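Local coordinates for methylaspartate ammonia-lyase (PDB 1KKO), which catalyses the reversible, magnesium-dependent anti elimination of ammonia from L-threo-3-methylaspartate to give mesaconate, at residues 56-59 and 63-66; 104-109 and 143-148. One frame throughout, in Å; residues are numbered along the deposited sequence.

Contact 1: residues 56-59 and 63-66; sequences QLIL and AVAV
Val64 is a two-pronged bump that fits between Gln56 and Ile58 on one face of a tight beta hairpin. Its CG1 points anti to the backbone N (chi1 -177°) and lies 4.0 Å from Gln56 CB. Its CG2 turns the other way and meets Ile58 CG1 at 4.3 Å. Gln56 CG also comes 4.2 Å from Val66 CG1. On the other face Ala65 offers a single methyl, and its CB rests 4.1 Å from Leu57 CB. Beside this pair, at the turn end, Leu59 CD1 touches Ala63 CB at 4.3 Å.

Three backbone bonds lock this antiparallel register. Leu57 and Ala65 form a hydrogen-bonded pair, with Leu57 N to Ala65 O at 2.8 Å and Ala65 N to Leu57 O at 2.9 Å. Nearer the turn, the bond from Leu59 N to Ala63 O is 2.8 Å long and almost straight, 174° at the hydrogen.

The hairpin belongs to the three-stranded antiparallel sheet of the N-terminal part, with strand 3-18 on the far side of strand 47-59. Leu408 of the second subunit packs on Gln56, Ile58 and Val64. The Gln56 chain, extended beyond CG, carries NE2 to Arg404 O of that subunit, which accepts a hydrogen bond. On the Leu57 and Ala65 face lies helix 128-146, with Ala137 against Leu57 and Ala141 against Ala65.

Contact 2: residues 104-109 and 143-148; sequences RDVDAF and ALASGR
Arg148 NH2 gives a hydrogen bond to water 1 at 3.0 Å, and Asp107 O lies 2.8 Å from the same water. This bridge joins the C-terminal end of helix 128-146 to the loop between helices 86-101 and 110-118, within the enolase-type N-terminal part. The edge of the Arg148 guanidinium is turned to Asp107 O. Water 1 and Ser146 OG lie at that group's edge too. A bend at chi3 (-70°) folds the arginine back onto Ser146. The bond from Arg148 NE to Ser146 OG is 2.9 Å long and nearly straight, 167° at the hydrogen. A weak one from Arg148 NH2 adds to it at 3.3 Å. The hydroxyl is also bonded to Thr142 O, one turn back in the helix. Arg148 NH1 forms a salt bridge with Asp156.

A second water stands between the segments. Water 2 lies 2.7 Å from Asp107 OD1 and is in weak, long reach of Ala145 O. Met1 N also binds that carboxylate oxygen. The direct apolar touch is small: Val106 CG2 meets Ala145 CB at 4.0 Å. Val106 O is held by Thr142 OG1.

After the helix, Gly147 takes a positive phi. Ser146 N and Arg148 N both hydrogen-bond to Ala143 O, from opposite faces of its plane. In the loop, Asp105 makes an Asx turn. Its OD1 accepts from Asp107 N at 2.9 Å, and the donor sits 44° out of the carboxylate plane.

From the N terminus, strand 3-18 and a few short elements come first, and then the end of strand 47-59 enters contact 1. That contact closes a three-residue turn and returns the chain along strand 64-69. Contact 2 opens later. It closes a loop of 33 residues that includes helix 110-118 and most of helix 128-146. The two are in series, so they neither nest nor cross. Their centres lie 11 Å apart. Contact 1 joins strand 64-69, an outermost strand of its sheet within this chain, to strand 47-59. Leu144 of helix 128-146 bridges this hairpin to contact 2: its CB lies 3.9 Å from Ala63 CB, and its CD1 meets Val64 and Ala65.

Contact 1: residues 56-59 and 63-66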
loop_
_atom_site.group_PDB
_atom_site.type_symbol
_atom_site.label_atom_id
_atom_site.label_comp_id
_atom_site.label_asym_id
_atom_site.label_seq_id
_atom_site.Cartn_x
_atom_site.Cartn_y
_atom_site.Cartn_z
ATOM N N GLN A 56 5.942 3.651 -18.672
ATOM C CA GLN A 56 5.191 4.871 -18.903
ATOM C C GLN A 56 5.185 5.122 -20.397
ATOM O O GLN A 56 6.233 5.090 -21.042
ATOM C CB GLN A 56 5.833 6.049 -18.174
ATOM C CG GLN A 56 5.781 5.906 -16.667
ATOM C CD GLN A 56 6.366 7.105 -15.965
ATOM O OE1 GLN A 56 5.619 7.939 -15.454
ATOM N NE2 GLN A 56 7.688 7.216 -15.966
ATOM N N LEU A 57 3.997 5.380 -20.926
ATOM C CA LEU A 57 3.841 5.644 -22.347
ATOM C C LEU A 57 3.274 7.040 -22.494
ATOM O O LEU A 57 2.135 7.297 -22.135
ATOM C CB LEU A 57 2.885 4.634 -22.976
ATOM C CG LEU A 57 3.194 3.157 -22.727
ATOM C CD1 LEU A 57 2.112 2.283 -23.321
ATOM C CD2 LEU A 57 4.532 2.740 -23.290
ATOM N N ILE A 58 4.095 7.956 -22.989
ATOM C CA ILE A 58 3.656 9.322 -23.232
ATOM C C ILE A 58 3.010 9.312 -24.598
ATOM O O ILE A 58 3.657 8.942 -25.583
ATOM C CB ILE A 58 4.835 10.299 -23.221
ATOM C CG1 ILE A 58 5.589 10.234 -21.893
ATOM C CG2 ILE A 58 4.354 11.708 -23.462
ATOM C CD1 ILE A 58 6.840 11.067 -21.896
ATOM N N LEU A 59 1.746 9.710 -24.648
ATOM C CA LEU A 59 0.983 9.714 -25.898
ATOM C C LEU A 59 1.053 11.057 -26.601
ATOM O O LEU A 59 1.480 12.045 -26.019
ATOM C CB LEU A 59 -0.476 9.399 -25.618
ATOM C CG LEU A 59 -0.751 8.172 -24.742
ATOM C CD1 LEU A 59 -2.245 7.917 -24.673
ATOM C CD2 LEU A 59 -0.028 6.933 -25.247
ATOM N N ALA A 63 -0.910 12.658 -22.598
ATOM C CA ALA A 63 -1.269 11.779 -21.489
ATOM C C ALA A 63 -0.146 10.798 -21.251
ATOM O O ALA A 63 0.629 10.495 -22.147
ATOM C CB ALA A 63 -2.553 11.039 -21.777
ATOM N N VAL A 64 -0.059 10.309 -20.024
ATOM C CA VAL A 64 0.946 9.335 -19.674
ATOM C C VAL A 64 0.268 8.094 -19.152
ATOM O O VAL A 64 -0.301 8.094 -18.066
ATOM C CB VAL A 64 1.918 9.864 -18.607
ATOM C CG1 VAL A 64 2.993 8.829 -18.328
ATOM C CG2 VAL A 64 2.532 11.167 -19.067
ATOM N N ALA A 65 0.341 7.024 -19.935
ATOM C CA ALA A 65 -0.227 5.730 -19.553
ATOM C C ALA A 65 0.787 4.962 -18.727
ATOM O O ALA A 65 1.977 5.034 -18.998
ATOM C CB ALA A 65 -0.607 4.954 -20.790
ATOM N N VAL A 66 0.303 4.215 -17.741
ATOM C CA VAL A 66 1.183 3.504 -16.834
ATOM C C VAL A 66 0.818 2.042 -16.627
ATOM O O VAL A 66 -0.351 1.637 -16.701
ATOM C CB VAL A 66 1.246 4.207 -15.443
ATOM C CG1 VAL A 66 1.713 5.636 -15.589
ATOM C CG2 VAL A 66 -0.102 4.179 -14.729
#

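Contact 2: residues 104-109 and 143-148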
loop_
_atom_site.group_PDB
_atom_site.type_symbol
_atom_site.label_atom_id
_atom_site.label_comp_id
_atom_site.label_asym_id
_atom_site.label_seq_id
_atom_site.Cartn_x
_atom_site.Cartn_y
_atom_site.Cartn_z
ATOM N N ARG A 104 3.719 3.406 -31.980
ATOM C CA ARG A 104 2.645 2.431 -32.068
ATOM C C ARG A 104 1.298 3.066 -31.796
ATOM O O ARG A 104 1.151 3.884 -30.882
ATOM C CB ARG A 104 2.897 1.292 -31.080
ATOM C CG ARG A 104 1.777 0.283 -30.907
ATOM C CD ARG A 104 2.226 -0.906 -30.057
ATOM N NE ARG A 104 3.346 -1.568 -30.706
ATOM C CZ ARG A 104 3.234 -2.631 -31.492
ATOM N NH1 ARG A 104 2.054 -3.203 -31.676
ATOM N NH2 ARG A 104 4.317 -3.123 -32.070
ATOM N N ASP A 105 0.306 2.692 -32.593
ATOM C CA ASP A 105 -1.031 3.207 -32.412
ATOM C C ASP A 105 -1.719 2.503 -31.249
ATOM O O ASP A 105 -1.611 1.287 -31.101
ATOM C CB ASP A 105 -1.867 3.047 -33.679
ATOM C CG ASP A 105 -3.089 3.900 -33.634
ATOM O OD1 ASP A 105 -4.106 3.423 -33.123
ATOM O OD2 ASP A 105 -3.106 5.089 -34.027
ATOM N N VAL A 106 -2.440 3.267 -30.434
ATOM C CA VAL A 106 -3.118 2.721 -29.266
ATOM C C VAL A 106 -4.621 2.948 -29.297
ATOM O O VAL A 106 -5.284 2.867 -28.282
ATOM C CB VAL A 106 -2.515 3.270 -27.930
ATOM C CG1 VAL A 106 -1.113 2.772 -27.749
ATOM C CG2 VAL A 106 -2.569 4.782 -27.904
ATOM N N ASP A 107 -5.188 3.234 -30.469
ATOM C CA ASP A 107 -6.630 3.417 -30.520
ATOM C C ASP A 107 -7.366 2.165 -30.068
ATOM O O ASP A 107 -8.472 2.254 -29.571
ATOM C CB ASP A 107 -7.094 3.789 -31.917
ATOM C CG ASP A 107 -6.819 5.230 -32.249
ATOM O OD1 ASP A 107 -6.365 5.991 -31.356
ATOM O OD2 ASP A 107 -7.045 5.693 -33.393
ATOM N N ALA A 108 -6.752 1.008 -30.283
ATOM C CA ALA A 108 -7.276 -0.243 -29.777
ATOM C C ALA A 108 -6.238 -0.862 -28.853
ATOM O O ALA A 108 -5.053 -0.531 -28.918
ATOM C CB ALA A 108 -7.606 -1.194 -30.925
ATOM N N PHE A 109 -6.706 -1.791 -28.031
ATOM C CA PHE A 109 -5.862 -2.487 -27.069
ATOM C C PHE A 109 -5.460 -3.902 -27.460
ATOM O O PHE A 109 -4.292 -4.255 -27.395
ATOM C CB PHE A 109 -6.598 -2.534 -25.738
ATOM C CG PHE A 109 -5.993 -3.466 -24.720
ATOM C CD1 PHE A 109 -4.705 -3.268 -24.265
ATOM C CD2 PHE A 109 -6.724 -4.509 -24.192
ATOM C CE1 PHE A 109 -4.156 -4.117 -23.322
ATOM C CE2 PHE A 109 -6.179 -5.341 -23.247
ATOM C CZ PHE A 109 -4.895 -5.143 -22.809
ATOM N N ALA A 143 -7.253 3.704 -23.149
ATOM C CA ALA A 143 -8.184 4.477 -22.349
ATOM C C ALA A 143 -7.920 5.987 -22.447
ATOM O O ALA A 143 -8.805 6.771 -22.799
ATOM C CB ALA A 143 -8.119 4.028 -20.902
ATOM N N LEU A 144 -6.688 6.386 -22.170
ATOM C CA LEU A 144 -6.310 7.802 -22.147
ATOM C C LEU A 144 -6.346 8.451 -23.529
ATOM O O LEU A 144 -6.471 9.670 -23.648
ATOM C CB LEU A 144 -4.923 7.967 -21.521
ATOM C CG LEU A 144 -4.887 7.741 -20.008
ATOM C CD1 LEU A 144 -3.460 7.493 -19.537
ATOM C CD2 LEU A 144 -5.524 8.917 -19.261
ATOM N N ALA A 145 -6.227 7.641 -24.566
ATOM C CA ALA A 145 -6.275 8.115 -25.947
ATOM C C ALA A 145 -7.692 8.425 -26.387
ATOM O O ALA A 145 -7.890 9.177 -27.336
ATOM C CB ALA A 145 -5.715 7.063 -26.856
ATOM N N SER A 146 -8.675 7.860 -25.702
ATOM C CA SER A 146 -10.067 7.902 -26.157
ATOM C C SER A 146 -11.099 8.392 -25.155
ATOM O O SER A 146 -12.306 8.257 -25.400
ATOM C CB SER A 146 -10.459 6.502 -26.602
ATOM O OG SER A 146 -10.365 5.585 -25.519
ATOM N N GLY A 147 -10.662 8.968 -24.044
ATOM C CA GLY A 147 -11.596 9.460 -23.051
ATOM C C GLY A 147 -12.423 8.377 -22.386
ATOM O O GLY A 147 -13.546 8.629 -21.936
ATOM N N ARG A 148 -11.876 7.168 -22.327
ATOM C CA ARG A 148 -12.560 6.070 -21.670
ATOM C C ARG A 148 -11.801 5.630 -20.440
ATOM O O ARG A 148 -10.618 5.877 -20.329
ATOM C CB ARG A 148 -12.663 4.866 -22.604
ATOM C CG ARG A 148 -13.676 5.029 -23.728
ATOM C CD ARG A 148 -13.742 3.820 -24.645
ATOM N NE ARG A 148 -12.535 3.697 -25.443
ATOM C CZ ARG A 148 -12.248 2.672 -26.241
ATOM N NH1 ARG A 148 -13.098 1.661 -26.342
ATOM N NH2 ARG A 148 -11.138 2.656 -26.949
HETATM O O HOH W 1 -8.731 4.328 -27.774
HETATM O O HOH W 2 -8.262 6.549 -29.539
#